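Local coordinates for soluble lytic murein transglycosylase (Pseudomonas aeruginosa, PDB 5OHU), which cleaves the glycan strands of bacterial cell-wall peptidoglycan as a lytic transglycosylase, turning the polymer over in both exolytic and endolytic fashion, at residues W112-V116 / L131-Y135; T481-E485 / D548-R552; L283-F289 / T308-W312; A369-D373 / Y387-N391; Q210-M214 / D234-V240. One frame throughout, in Å; residues are numbered along the deposited sequence.

Contact 1. Residues W112-V116 / L131-Y135. With PO4 (phosphate ion), chain F.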
# COMPACT_ATOMS: atom_id res chain seq x y z
N TRP A 112 1.43 35.37 -13.99
CA TRP A 112 0.62 34.82 -12.91
C TRP A 112 -0.81 34.53 -13.34
O TRP A 112 -1.41 33.60 -12.82
CB TRP A 112 0.62 35.76 -11.70
CG TRP A 112 1.94 35.73 -10.98
CD1 TRP A 112 2.86 36.72 -10.92
CD2 TRP A 112 2.51 34.61 -10.27
NE1 TRP A 112 3.96 36.31 -10.21
CE2 TRP A 112 3.77 35.02 -9.80
CE3 TRP A 112 2.07 33.32 -9.98
CZ2 TRP A 112 4.60 34.19 -9.04
CZ3 TRP A 112 2.89 32.48 -9.23
CH2 TRP A 112 4.14 32.92 -8.76
N LYS A 113 -1.35 35.30 -14.29
CA LYS A 113 -2.71 35.04 -14.74
C LYS A 113 -2.83 33.70 -15.45
O LYS A 113 -3.81 32.97 -15.26
CB LYS A 113 -3.19 36.17 -15.66
CG LYS A 113 -3.50 37.48 -14.95
CD LYS A 113 -4.05 38.52 -15.92
CE LYS A 113 -4.55 39.77 -15.22
NZ LYS A 113 -3.47 40.77 -15.00
N THR A 114 -1.83 33.35 -16.26
CA THR A 114 -1.82 32.06 -16.92
C THR A 114 -1.49 30.93 -15.94
O THR A 114 -2.03 29.83 -16.05
CB THR A 114 -0.81 32.08 -18.07
OG1 THR A 114 -1.04 33.24 -18.88
CG2 THR A 114 -0.95 30.83 -18.92
N PHE A 115 -0.59 31.20 -15.00
CA PHE A 115 -0.28 30.21 -13.97
C PHE A 115 -1.55 29.77 -13.23
O PHE A 115 -1.83 28.57 -13.14
CB PHE A 115 0.74 30.77 -12.98
CG PHE A 115 1.09 29.81 -11.87
CD1 PHE A 115 0.37 29.81 -10.69
CD2 PHE A 115 2.17 28.95 -11.99
CE1 PHE A 115 0.69 28.92 -9.66
CE2 PHE A 115 2.50 28.07 -10.98
CZ PHE A 115 1.77 28.06 -9.80
N VAL A 116 -2.33 30.73 -12.71
CA VAL A 116 -3.48 30.31 -11.91
C VAL A 116 -4.57 29.71 -12.77
O VAL A 116 -5.38 28.93 -12.26
CB VAL A 116 -4.09 31.42 -11.03
CG1 VAL A 116 -3.13 31.83 -9.93
CG2 VAL A 116 -4.60 32.63 -11.85
N LEU A 131 4.56 27.71 -5.31
CA LEU A 131 4.37 28.81 -6.24
C LEU A 131 2.97 29.40 -6.10
O LEU A 131 2.78 30.61 -6.19
CB LEU A 131 4.62 28.34 -7.67
CG LEU A 131 6.09 27.97 -7.93
CD1 LEU A 131 6.26 27.29 -9.27
CD2 LEU A 131 6.92 29.24 -7.86
N TYR A 132 1.96 28.55 -5.84
CA TYR A 132 0.61 29.06 -5.68
C TYR A 132 0.48 29.90 -4.41
O TYR A 132 -0.17 30.95 -4.42
CB TYR A 132 -0.41 27.92 -5.67
CG TYR A 132 -1.84 28.38 -5.61
CD1 TYR A 132 -2.38 29.17 -6.63
CD2 TYR A 132 -2.65 28.02 -4.53
CE1 TYR A 132 -3.71 29.60 -6.57
CE2 TYR A 132 -3.98 28.42 -4.46
CZ TYR A 132 -4.51 29.20 -5.48
OH TYR A 132 -5.83 29.59 -5.40
N GLY A 133 1.10 29.45 -3.32
CA GLY A 133 1.16 30.29 -2.13
C GLY A 133 1.79 31.64 -2.40
O GLY A 133 1.31 32.67 -1.92
N GLN A 134 2.88 31.66 -3.17
CA GLN A 134 3.48 32.93 -3.57
C GLN A 134 2.48 33.80 -4.32
O GLN A 134 2.36 35.00 -4.06
CB GLN A 134 4.73 32.70 -4.43
CG GLN A 134 5.94 32.12 -3.70
CD GLN A 134 7.13 31.84 -4.62
OE1 GLN A 134 7.77 30.79 -4.52
NE2 GLN A 134 7.42 32.77 -5.53
N TYR A 135 1.73 33.20 -5.24
CA TYR A 135 0.71 33.96 -5.94
C TYR A 135 -0.29 34.56 -4.96
O TYR A 135 -0.69 35.73 -5.10
CB TYR A 135 -0.03 33.07 -6.95
CG TYR A 135 -1.29 33.71 -7.47
CD1 TYR A 135 -1.25 34.55 -8.58
CD2 TYR A 135 -2.51 33.50 -6.85
CE1 TYR A 135 -2.38 35.16 -9.05
CE2 TYR A 135 -3.66 34.10 -7.32
CZ TYR A 135 -3.59 34.93 -8.41
OH TYR A 135 -4.71 35.53 -8.91
P PO4 F . -7.81 32.46 -7.51
O1 PO4 F . -6.66 31.87 -6.74
O2 PO4 F . -7.32 33.58 -8.40
O3 PO4 F . -8.84 33.02 -6.55
O4 PO4 F . -8.44 31.37 -8.34

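Contact 2. Residues T481-E485 / D548-R552. With PO4 (phosphate ion), chain I.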
# COMPACT_ATOMS: atom_id res chain seq x y z
N THR A 481 3.47 -26.98 -15.93
CA THR A 481 4.64 -26.91 -15.06
C THR A 481 4.25 -26.71 -13.59
O THR A 481 4.89 -27.28 -12.70
CB THR A 481 5.57 -25.79 -15.52
OG1 THR A 481 5.92 -25.99 -16.90
CG2 THR A 481 6.85 -25.78 -14.67
N LEU A 482 3.23 -25.90 -13.32
CA LEU A 482 2.81 -25.71 -11.93
C LEU A 482 2.39 -27.02 -11.28
O LEU A 482 2.79 -27.33 -10.15
CB LEU A 482 1.70 -24.68 -11.84
CG LEU A 482 2.06 -23.19 -12.02
CD1 LEU A 482 0.87 -22.31 -11.77
CD2 LEU A 482 3.10 -22.80 -10.99
N VAL A 483 1.57 -27.81 -11.99
CA VAL A 483 1.08 -29.08 -11.45
C VAL A 483 2.22 -30.08 -11.31
O VAL A 483 2.33 -30.78 -10.29
CB VAL A 483 -0.07 -29.60 -12.33
CG1 VAL A 483 -0.53 -31.00 -11.90
CG2 VAL A 483 -1.26 -28.61 -12.27
N ARG A 484 3.09 -30.16 -12.31
CA ARG A 484 4.22 -31.09 -12.26
C ARG A 484 5.15 -30.79 -11.08
O ARG A 484 5.51 -31.69 -10.31
CB ARG A 484 4.98 -31.05 -13.58
CG ARG A 484 6.25 -31.86 -13.56
CD ARG A 484 6.98 -31.81 -14.87
NE ARG A 484 6.04 -32.02 -15.96
CZ ARG A 484 5.85 -31.18 -16.98
NH1 ARG A 484 6.54 -30.05 -17.03
NH2 ARG A 484 4.96 -31.49 -17.92
N GLU A 485 5.56 -29.53 -10.93
CA GLU A 485 6.51 -29.25 -9.85
C GLU A 485 5.84 -29.37 -8.50
O GLU A 485 6.48 -29.80 -7.53
CB GLU A 485 7.15 -27.87 -10.03
CG GLU A 485 7.77 -27.71 -11.42
CD GLU A 485 9.04 -28.53 -11.58
OE1 GLU A 485 9.76 -28.72 -10.56
OE2 GLU A 485 9.30 -29.01 -12.72
N ASP A 548 9.30 -21.28 -16.42
CA ASP A 548 9.55 -22.63 -15.92
C ASP A 548 10.72 -22.66 -14.94
O ASP A 548 10.71 -23.46 -14.00
CB ASP A 548 9.80 -23.58 -17.09
CG ASP A 548 8.53 -23.93 -17.83
OD1 ASP A 548 7.44 -23.51 -17.39
OD2 ASP A 548 8.63 -24.65 -18.85
N VAL A 549 11.74 -21.82 -15.16
CA VAL A 549 12.84 -21.74 -14.20
C VAL A 549 12.35 -21.17 -12.87
O VAL A 549 12.72 -21.65 -11.79
CB VAL A 549 14.00 -20.91 -14.77
CG1 VAL A 549 15.08 -20.72 -13.72
CG2 VAL A 549 14.58 -21.56 -16.04
N ASN A 550 11.50 -20.15 -12.94
CA ASN A 550 10.94 -19.55 -11.73
C ASN A 550 10.12 -20.57 -10.95
O ASN A 550 10.27 -20.70 -9.72
CB ASN A 550 10.08 -18.35 -12.11
CG ASN A 550 9.85 -17.43 -10.96
OD1 ASN A 550 8.85 -17.55 -10.23
ND2 ASN A 550 10.76 -16.47 -10.78
N ILE A 551 9.24 -21.28 -11.64
CA ILE A 551 8.35 -22.23 -10.97
C ILE A 551 9.14 -23.38 -10.36
O ILE A 551 8.83 -23.84 -9.25
CB ILE A 551 7.30 -22.74 -11.96
CG1 ILE A 551 6.40 -21.58 -12.39
CG2 ILE A 551 6.49 -23.89 -11.34
CD1 ILE A 551 5.45 -21.95 -13.54
N ARG A 552 10.18 -23.85 -11.05
CA ARG A 552 10.95 -24.97 -10.53
C ARG A 552 11.67 -24.59 -9.25
O ARG A 552 11.64 -25.34 -8.26
CB ARG A 552 11.95 -25.46 -11.58
CG ARG A 552 11.31 -26.25 -12.70
CD ARG A 552 12.28 -26.44 -13.84
NE ARG A 552 13.31 -27.40 -13.50
CZ ARG A 552 14.41 -27.59 -14.22
NH1 ARG A 552 14.62 -26.87 -15.31
NH2 ARG A 552 15.31 -28.50 -13.84
P PO4 I . 4.76 -23.62 -19.73
O1 PO4 I . 5.87 -24.35 -20.45
O2 PO4 I . 3.76 -23.12 -20.74
O3 PO4 I . 5.35 -22.45 -18.99
O4 PO4 I . 4.07 -24.56 -18.76
O HOH W 1 10.58 -27.84 -8.07

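Contact 3. Residues L283-F289 / T308-W312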
# COMPACT_ATOMS: atom_id res chain seq x y z
N LEU A 283 -0.98 -0.16 21.53
CA LEU A 283 -0.93 -0.93 20.29
C LEU A 283 0.32 -1.80 20.22
O LEU A 283 0.25 -2.97 19.83
CB LEU A 283 -0.98 0.01 19.09
CG LEU A 283 -2.36 0.51 18.67
CD1 LEU A 283 -2.22 1.39 17.44
CD2 LEU A 283 -3.25 -0.69 18.38
N SER A 284 1.47 -1.26 20.61
CA SER A 284 2.66 -2.08 20.52
C SER A 284 2.67 -3.19 21.57
O SER A 284 3.11 -4.31 21.31
CB SER A 284 3.92 -1.21 20.61
OG SER A 284 5.08 -1.99 20.42
N LEU A 285 2.16 -2.91 22.77
CA LEU A 285 2.05 -4.00 23.75
C LEU A 285 1.09 -5.08 23.25
O LEU A 285 1.35 -6.27 23.44
CB LEU A 285 1.55 -3.46 25.09
CG LEU A 285 2.55 -2.74 26.00
CD1 LEU A 285 1.83 -2.16 27.22
CD2 LEU A 285 3.65 -3.70 26.40
N ALA A 286 -0.03 -4.68 22.66
CA ALA A 286 -1.03 -5.65 22.24
C ALA A 286 -0.49 -6.56 21.15
O ALA A 286 -0.81 -7.74 21.12
CB ALA A 286 -2.30 -4.95 21.76
N LYS A 287 0.37 -6.02 20.28
CA LYS A 287 0.97 -6.85 19.24
C LYS A 287 1.99 -7.82 19.81
O LYS A 287 2.38 -8.76 19.11
CB LYS A 287 1.62 -5.99 18.16
CG LYS A 287 0.64 -5.51 17.11
CD LYS A 287 1.15 -4.24 16.40
CE LYS A 287 0.12 -3.77 15.38
NZ LYS A 287 0.65 -2.65 14.52
N ARG A 288 2.39 -7.65 21.06
CA ARG A 288 3.19 -8.66 21.75
C ARG A 288 2.35 -9.53 22.66
O ARG A 288 2.90 -10.33 23.42
CB ARG A 288 4.30 -7.99 22.56
CG ARG A 288 5.22 -7.19 21.71
CD ARG A 288 5.97 -6.24 22.57
NE ARG A 288 7.37 -6.60 22.73
CZ ARG A 288 8.34 -6.21 21.90
NH1 ARG A 288 8.04 -5.45 20.85
NH2 ARG A 288 9.59 -6.57 22.13
N PHE A 289 1.03 -9.36 22.61
CA PHE A 289 0.11 -10.18 23.38
C PHE A 289 0.29 -9.99 24.88
O PHE A 289 0.16 -10.92 25.67
CB PHE A 289 0.25 -11.65 22.97
CG PHE A 289 0.29 -11.85 21.46
CD1 PHE A 289 -0.67 -11.23 20.65
CD2 PHE A 289 1.29 -12.61 20.86
CE1 PHE A 289 -0.63 -11.40 19.25
CE2 PHE A 289 1.33 -12.78 19.47
CZ PHE A 289 0.36 -12.17 18.67
N THR A 308 -7.84 1.21 14.67
CA THR A 308 -6.69 0.34 14.88
C THR A 308 -6.63 -0.15 16.33
O THR A 308 -6.34 -1.32 16.59
CB THR A 308 -5.40 1.06 14.50
OG1 THR A 308 -5.52 1.52 13.15
CG2 THR A 308 -4.20 0.08 14.59
N VAL A 309 -6.95 0.73 17.29
CA VAL A 309 -6.92 0.33 18.69
C VAL A 309 -8.08 -0.59 19.00
O VAL A 309 -7.96 -1.51 19.82
CB VAL A 309 -6.91 1.57 19.62
CG1 VAL A 309 -7.02 1.14 21.08
CG2 VAL A 309 -5.65 2.41 19.39
N THR A 310 -9.24 -0.35 18.39
CA THR A 310 -10.39 -1.21 18.65
C THR A 310 -10.13 -2.62 18.17
O THR A 310 -10.46 -3.59 18.87
CB THR A 310 -11.62 -0.65 17.94
OG1 THR A 310 -11.83 0.70 18.37
CG2 THR A 310 -12.84 -1.46 18.28
N GLU A 311 -9.55 -2.76 16.99
CA GLU A 311 -9.30 -4.08 16.42
C GLU A 311 -8.23 -4.82 17.22
O GLU A 311 -8.32 -6.04 17.40
CB GLU A 311 -8.88 -3.95 14.95
CG GLU A 311 -9.99 -3.48 14.01
CD GLU A 311 -9.69 -3.76 12.53
OE1 GLU A 311 -8.64 -3.28 12.04
OE2 GLU A 311 -10.50 -4.44 11.85
N TRP A 312 -7.20 -4.11 17.69
CA TRP A 312 -6.15 -4.80 18.42
C TRP A 312 -6.56 -5.10 19.84
O TRP A 312 -6.12 -6.09 20.42
CB TRP A 312 -4.84 -4.02 18.34
CG TRP A 312 -4.13 -4.57 17.20
CD1 TRP A 312 -4.07 -4.05 15.93
CD2 TRP A 312 -3.46 -5.82 17.16
NE1 TRP A 312 -3.37 -4.90 15.11
CE2 TRP A 312 -2.99 -6.00 15.84
CE3 TRP A 312 -3.20 -6.82 18.11
CZ2 TRP A 312 -2.25 -7.11 15.45
CZ3 TRP A 312 -2.47 -7.94 17.72
CH2 TRP A 312 -2.00 -8.07 16.40

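Contact 4. Residues A369-D373 / Y387-N391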
# COMPACT_ATOMS: atom_id res chain seq x y z
N ALA A 369 -21.71 -16.60 5.32
CA ALA A 369 -21.79 -17.47 4.16
C ALA A 369 -22.62 -16.75 3.09
O ALA A 369 -23.68 -16.19 3.38
CB ALA A 369 -22.42 -18.81 4.55
N GLY A 370 -22.08 -16.69 1.87
CA GLY A 370 -22.53 -15.76 0.86
C GLY A 370 -21.53 -14.67 0.55
O GLY A 370 -21.61 -14.06 -0.52
N GLU A 371 -20.59 -14.39 1.46
CA GLU A 371 -19.48 -13.49 1.19
C GLU A 371 -18.35 -14.28 0.55
O GLU A 371 -18.07 -15.41 0.94
CB GLU A 371 -19.00 -12.81 2.47
CG GLU A 371 -18.00 -11.69 2.26
CD GLU A 371 -18.64 -10.32 2.26
OE1 GLU A 371 -19.74 -10.18 2.84
OE2 GLU A 371 -18.05 -9.39 1.68
N ARG A 372 -17.69 -13.67 -0.44
CA ARG A 372 -16.75 -14.40 -1.28
C ARG A 372 -15.30 -14.25 -0.83
O ARG A 372 -14.39 -14.51 -1.62
CB ARG A 372 -16.90 -13.96 -2.74
CG ARG A 372 -18.33 -13.96 -3.22
CD ARG A 372 -18.43 -14.36 -4.67
NE ARG A 372 -17.82 -15.67 -4.91
CZ ARG A 372 -17.86 -16.31 -6.07
NH1 ARG A 372 -18.49 -15.78 -7.11
NH2 ARG A 372 -17.28 -17.49 -6.20
N ASP A 373 -15.05 -13.85 0.42
CA ASP A 373 -13.68 -13.63 0.87
C ASP A 373 -13.31 -14.63 1.96
O ASP A 373 -14.06 -15.58 2.25
CB ASP A 373 -13.49 -12.18 1.30
CG ASP A 373 -14.18 -11.85 2.62
OD1 ASP A 373 -15.07 -12.61 3.06
OD2 ASP A 373 -13.84 -10.81 3.20
N TYR A 387 -18.80 -24.22 0.15
CA TYR A 387 -18.39 -22.85 -0.17
C TYR A 387 -19.18 -22.29 -1.35
O TYR A 387 -19.68 -23.03 -2.20
CB TYR A 387 -16.90 -22.79 -0.51
CG TYR A 387 -15.98 -23.27 0.59
CD1 TYR A 387 -16.26 -23.00 1.93
CD2 TYR A 387 -14.82 -23.98 0.28
CE1 TYR A 387 -15.41 -23.44 2.93
CE2 TYR A 387 -13.97 -24.41 1.28
CZ TYR A 387 -14.26 -24.13 2.60
OH TYR A 387 -13.41 -24.56 3.59
N LYS A 388 -19.27 -20.97 -1.41
CA LYS A 388 -19.86 -20.26 -2.55
C LYS A 388 -18.77 -20.05 -3.61
O LYS A 388 -17.85 -19.25 -3.40
CB LYS A 388 -20.45 -18.93 -2.09
CG LYS A 388 -21.40 -18.24 -3.07
CD LYS A 388 -21.65 -16.79 -2.65
CE LYS A 388 -22.86 -16.18 -3.36
NZ LYS A 388 -22.69 -16.08 -4.84
N LEU A 389 -18.86 -20.76 -4.74
CA LEU A 389 -17.81 -20.75 -5.75
C LEU A 389 -18.34 -20.48 -7.16
O LEU A 389 -17.91 -21.11 -8.13
CB LEU A 389 -17.04 -22.07 -5.75
CG LEU A 389 -16.49 -22.48 -4.40
CD1 LEU A 389 -15.80 -23.84 -4.47
CD2 LEU A 389 -15.55 -21.41 -3.92
N GLY A 390 -19.27 -19.53 -7.31
CA GLY A 390 -19.81 -19.23 -8.62
C GLY A 390 -18.90 -18.41 -9.53
O GLY A 390 -18.49 -17.30 -9.17
N ASN A 391 -18.59 -18.94 -10.72
CA ASN A 391 -17.69 -18.30 -11.69
C ASN A 391 -18.55 -17.66 -12.78
O ASN A 391 -18.92 -18.31 -13.76
CB ASN A 391 -16.72 -19.33 -12.26
CG ASN A 391 -15.76 -18.74 -13.28
OD1 ASN A 391 -15.69 -17.52 -13.48
ND2 ASN A 391 -15.01 -19.61 -13.94

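Contact 5. Residues Q210-M214 / D234-V240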
# COMPACT_ATOMS: atom_id res chain seq x y z
N GLN A 210 16.32 22.55 24.40
CA GLN A 210 15.34 21.49 24.28
C GLN A 210 15.27 20.95 22.86
O GLN A 210 14.99 19.76 22.67
CB GLN A 210 13.96 22.00 24.72
CG GLN A 210 13.86 22.35 26.19
CD GLN A 210 14.09 23.82 26.45
OE1 GLN A 210 14.91 24.47 25.78
NE2 GLN A 210 13.36 24.38 27.41
N GLY A 211 15.54 21.79 21.86
CA GLY A 211 15.50 21.34 20.48
C GLY A 211 16.61 20.34 20.19
O GLY A 211 16.39 19.32 19.54
N ALA A 212 17.81 20.61 20.68
CA ALA A 212 18.88 19.64 20.57
C ALA A 212 18.54 18.37 21.34
O ALA A 212 18.87 17.26 20.91
CB ALA A 212 20.19 20.25 21.08
N LEU A 213 17.86 18.53 22.47
CA LEU A 213 17.44 17.38 23.26
C LEU A 213 16.42 16.56 22.51
O LEU A 213 16.44 15.32 22.56
CB LEU A 213 16.87 17.87 24.59
CG LEU A 213 17.05 17.02 25.83
CD1 LEU A 213 18.51 16.52 25.89
CD2 LEU A 213 16.71 17.87 27.07
N MET A 214 15.51 17.23 21.80
CA MET A 214 14.56 16.49 20.98
C MET A 214 15.28 15.62 19.96
O MET A 214 14.95 14.44 19.82
CB MET A 214 13.60 17.46 20.29
CG MET A 214 12.61 16.75 19.37
SD MET A 214 11.17 17.77 19.03
CE MET A 214 10.24 17.57 20.55
N ASP A 234 7.99 21.97 31.81
CA ASP A 234 7.53 22.84 30.74
C ASP A 234 7.05 22.00 29.57
O ASP A 234 7.31 20.79 29.49
CB ASP A 234 8.63 23.83 30.30
CG ASP A 234 9.90 23.15 29.80
OD1 ASP A 234 9.82 22.19 29.00
OD2 ASP A 234 10.99 23.58 30.21
N HIS A 235 6.32 22.64 28.65
CA HIS A 235 5.74 21.92 27.52
C HIS A 235 6.82 21.40 26.58
O HIS A 235 6.64 20.35 25.96
CB HIS A 235 4.76 22.84 26.78
CG HIS A 235 3.63 23.34 27.64
ND1 HIS A 235 2.98 24.53 27.39
CD2 HIS A 235 3.04 22.81 28.73
CE1 HIS A 235 2.04 24.71 28.30
NE2 HIS A 235 2.05 23.68 29.13
N ALA A 236 7.93 22.12 26.46
CA ALA A 236 9.01 21.67 25.60
C ALA A 236 9.53 20.31 26.07
O ALA A 236 9.64 19.37 25.29
CB ALA A 236 10.13 22.70 25.57
N THR A 237 9.82 20.20 27.37
CA THR A 237 10.31 18.95 27.91
C THR A 237 9.27 17.84 27.75
O THR A 237 9.61 16.70 27.42
CB THR A 237 10.73 19.16 29.36
OG1 THR A 237 11.75 20.18 29.40
CG2 THR A 237 11.29 17.88 29.97
N ALA A 238 7.99 18.17 27.92
CA ALA A 238 6.94 17.18 27.70
C ALA A 238 6.88 16.74 26.25
O ALA A 238 6.62 15.57 25.97
CB ALA A 238 5.58 17.73 28.13
N ASP A 239 7.11 17.66 25.31
CA ASP A 239 7.19 17.29 23.90
C ASP A 239 8.39 16.39 23.63
O ASP A 239 8.27 15.39 22.92
CB ASP A 239 7.27 18.55 23.03
CG ASP A 239 5.91 19.01 22.54
OD1 ASP A 239 5.05 18.15 22.29
OD2 ASP A 239 5.72 20.23 22.42
N VAL A 240 9.55 16.73 24.19
CA VAL A 240 10.71 15.86 24.02
C VAL A 240 10.40 14.46 24.51
O VAL A 240 10.60 13.47 23.80
CB VAL A 240 11.93 16.45 24.74
CG1 VAL A 240 13.07 15.43 24.75
CG2 VAL A 240 12.35 17.73 24.02

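Contact 1. Residues W112-V116 / L131-Y135
Two successive helices of the all-helical superhelix that makes up the N-terminal part of Slt, 112-118 and 126-138, pack here as a helical hairpin splayed well away from antiparallel: their short axes pass 11.0 Å apart at 127°. Trp112 and Tyr135 bury the most surface, 78 Å² each, and lie where the backbones come nearest, with CA atoms 7.0 Å apart. The Trp112 indole reaches across the second helix, its CE3 3.7 Å from CB of Tyr135 and its CZ3 3.6 Å from the carbonyl O of Leu131, while CA of Tyr135 sits over one ring face. One turn on, Phe115 packs with its CZ 3.6 Å from CB of Leu131 and also touches Leu103 of helix 95-108. His139 extends the aromatic cluster, stacking on Tyr135 and meeting Trp112 edge-to-face. Tyr132 OH donates a hydrogen bond of 2.8 Å to O1 of a phosphate ion, probably from the crystallisation liquor. Val116 completes the seam with a CH-pi contact: its CG1 stands 3.3 Å from the centroid of the Tyr135 ring, only 3° off the ring normal.

Contact 2. Residues T481-E485 / D548-R552
This is a helix-to-helix contact within the lysozyme-like transglycosylase domain, joining helix 479-488 to the long helix 547-564. The short axes lie 9.8 Å apart at 28°, with Thr481 beside Asp548, Leu482 beside Ile551 and Glu485 beside Arg552. Ile551 supplies the apolar centre and buries 77 Å²: its CD1 lies 3.6 Å from CD2 of Leu482, and its CG2 is 3.8 Å from CG2 of Thr481 and 4.0 Å from CG of Glu485. Leu482 continues this core toward Phe497 of helix 493-504. Polar groups close both ends. Thr481 OG1 is 2.9 Å from Asp548 OD1 and 3.0 Å from O4 of a phosphate ion, two acceptors within reach of one hydroxyl proton; His478 also binds that ion. At the other end Arg552 CG is 3.4 Å from Glu485 CD, while Glu485 OE2 and Arg552 NE, 4.4 Å apart, are too distant for a salt bridge. A water donates to Glu485 OE1 (2.8 Å) and to Arg552 O (2.7 Å), bridging the helices. An apolar centre flanked by polar pairs between two helices fits the helical, lysozyme-like fold of the SLT domain.

Contact 3. Residues L283-F289 / T308-W312
Helix 271-287 ends beside helix 307-319, and their short axes run in nearly the same direction, 10.1 Å apart and 27° from parallel. CA atoms come nearest at Leu283 and Val309 (6.3 Å) and at Ala286 and Trp312 (6.4 Å), one turn further along. The first helix stops in a Schellman motif: Phe289, with its positive phi of 65°, is the C-prime residue, and its N bonds to the Ala286 O at 2.9 Å while Asp290 N reaches back to Leu285 O. Trp312 dominates the side-chain contact, burying 116 Å². Lys287 lays its aliphatic chain over one face of the indole, CG 3.7 Å from the centroid of the six-membered ring in a CH-pi contact and CE 3.7 Å from NE1. Around the same ring, Ala286 CB is 4.2 Å from CE3 of Trp312, and Phe289 CE1, at the ring edge, is 4.2 Å from its CZ3. Leu283 wedges in at the other end: its CD2 is 3.7 Å from CB of Trp312 and 3.6 Å from the carbonyl O of Thr308, and its CG 3.9 Å from CG2 of Val309. Arg315 and Arg319, further along helix 307-319, make cation-pi contacts with Trp312 and Phe289. Helix 293-300, which lies between them in sequence, packs on both through Ala293 and Met297; two near-parallel helices linked through a third are the repeat of an alpha-alpha superhelix.

Contact 4. Residues A369-D373 / Y387-N391
Arg372 of 369-373 turns its guanidinium onto backbone carbonyls of 387-391 and so holds two irregular loops together. Its NH1 donates to the Gly390 O at 2.6 Å with an N-H...O angle of 168°, short and nearly straight, and this bond carries the contact. NH2 adds two weak bonds, to Gly390 O at 3.2 Å and to Lys388 O at 3.4 Å, both bent to 128°. Gly390 O therefore lies at the guanidinium edge, facing both terminal nitrogens. The Gly390 N, 3.1 Å from Arg372 NH2, is also a donor and forms no bond with it. Arg372 NH1 also forms a long, weak ion pair with Asp468. The methylene chain of Lys388 stretches across the opening, its CD 3.5 Å from Gly370 O and 4.4 Å from CG of Arg372, while its carbonyl takes the weak bond. Gly370 has a phi of 110°, where a CB would jam against the preceding carbonyl O. The other polar side chains are satisfied by residues outside the two segments: Glu371 forms a salt bridge with Arg344, Asn391 bonds to Asp471 and to Leu470 N, and Tyr387 OH is hydrogen-bonded to Ile631 N. Asp373, at the N-cap of helix 374-383, accepts from Gly376 N and bonds to Ser341. The two loops thus flank that helix at its entry and exit, while Tyr387 and Leu389 lean on helix 605-624.

Contact 5. Residues Q210-M214 / D234-V240
Apolar packing carries this contact between helix 208-219 and the start of helix 235-251, whose short axes lie 9.5 Å apart and only 8° from parallel. Val240 buries 80 Å² in the groove: its CG2 is 3.6 Å from the Gln210 O and 3.9 Å from CB of Met214, its CG1 4.4 Å from CG of Leu213. The Met214 CE reaches the Asp239 O at 3.8 Å, and Gln210 CG meets CB of Ala236 at 3.8 Å. No hydrogen bond crosses between the segments. The polar bonding is local: Asp234 OD1, at the N-cap, accepts from Thr237 N (2.6 Å) and from Thr237 OG1 (2.8 Å), while Asp234 OD2 takes a bond from Gln232. Asp239 makes a salt bridge to Lys186 and a hydrogen bond to Trp182; Trp182, on helix 178-190, also covers Gln210 and Met214. Two consecutive helices, linked by the loop 220-234, thus lie parallel side by side as part of the alpha-superhelix, the second opened by an Asp N-cap.

In the fold
From the N terminus the five contacts follow in series, with no nesting or crossing. Contact 1 leaves 14 residues between its segments, contact 5 leaves 19, contact 3 leaves 18, helix 293-300 among them, and contact 4 brackets helix 374-383. Contact 2 closes the longest loop, 62 residues, inside the transglycosylase domain. None touches another: the nearest approach is between contacts 3 and 4, with nearest atoms about 11 Å apart. Contacts 1 and 2 lie on opposite sides of the chain's centre, their own centres 58 Å apart. Contacts 1, 5 and 3 thus follow the helical superhelix round, and contact 4 ties the two ends of helix 374-383, with residues of 387-391 resting on helix 605-624.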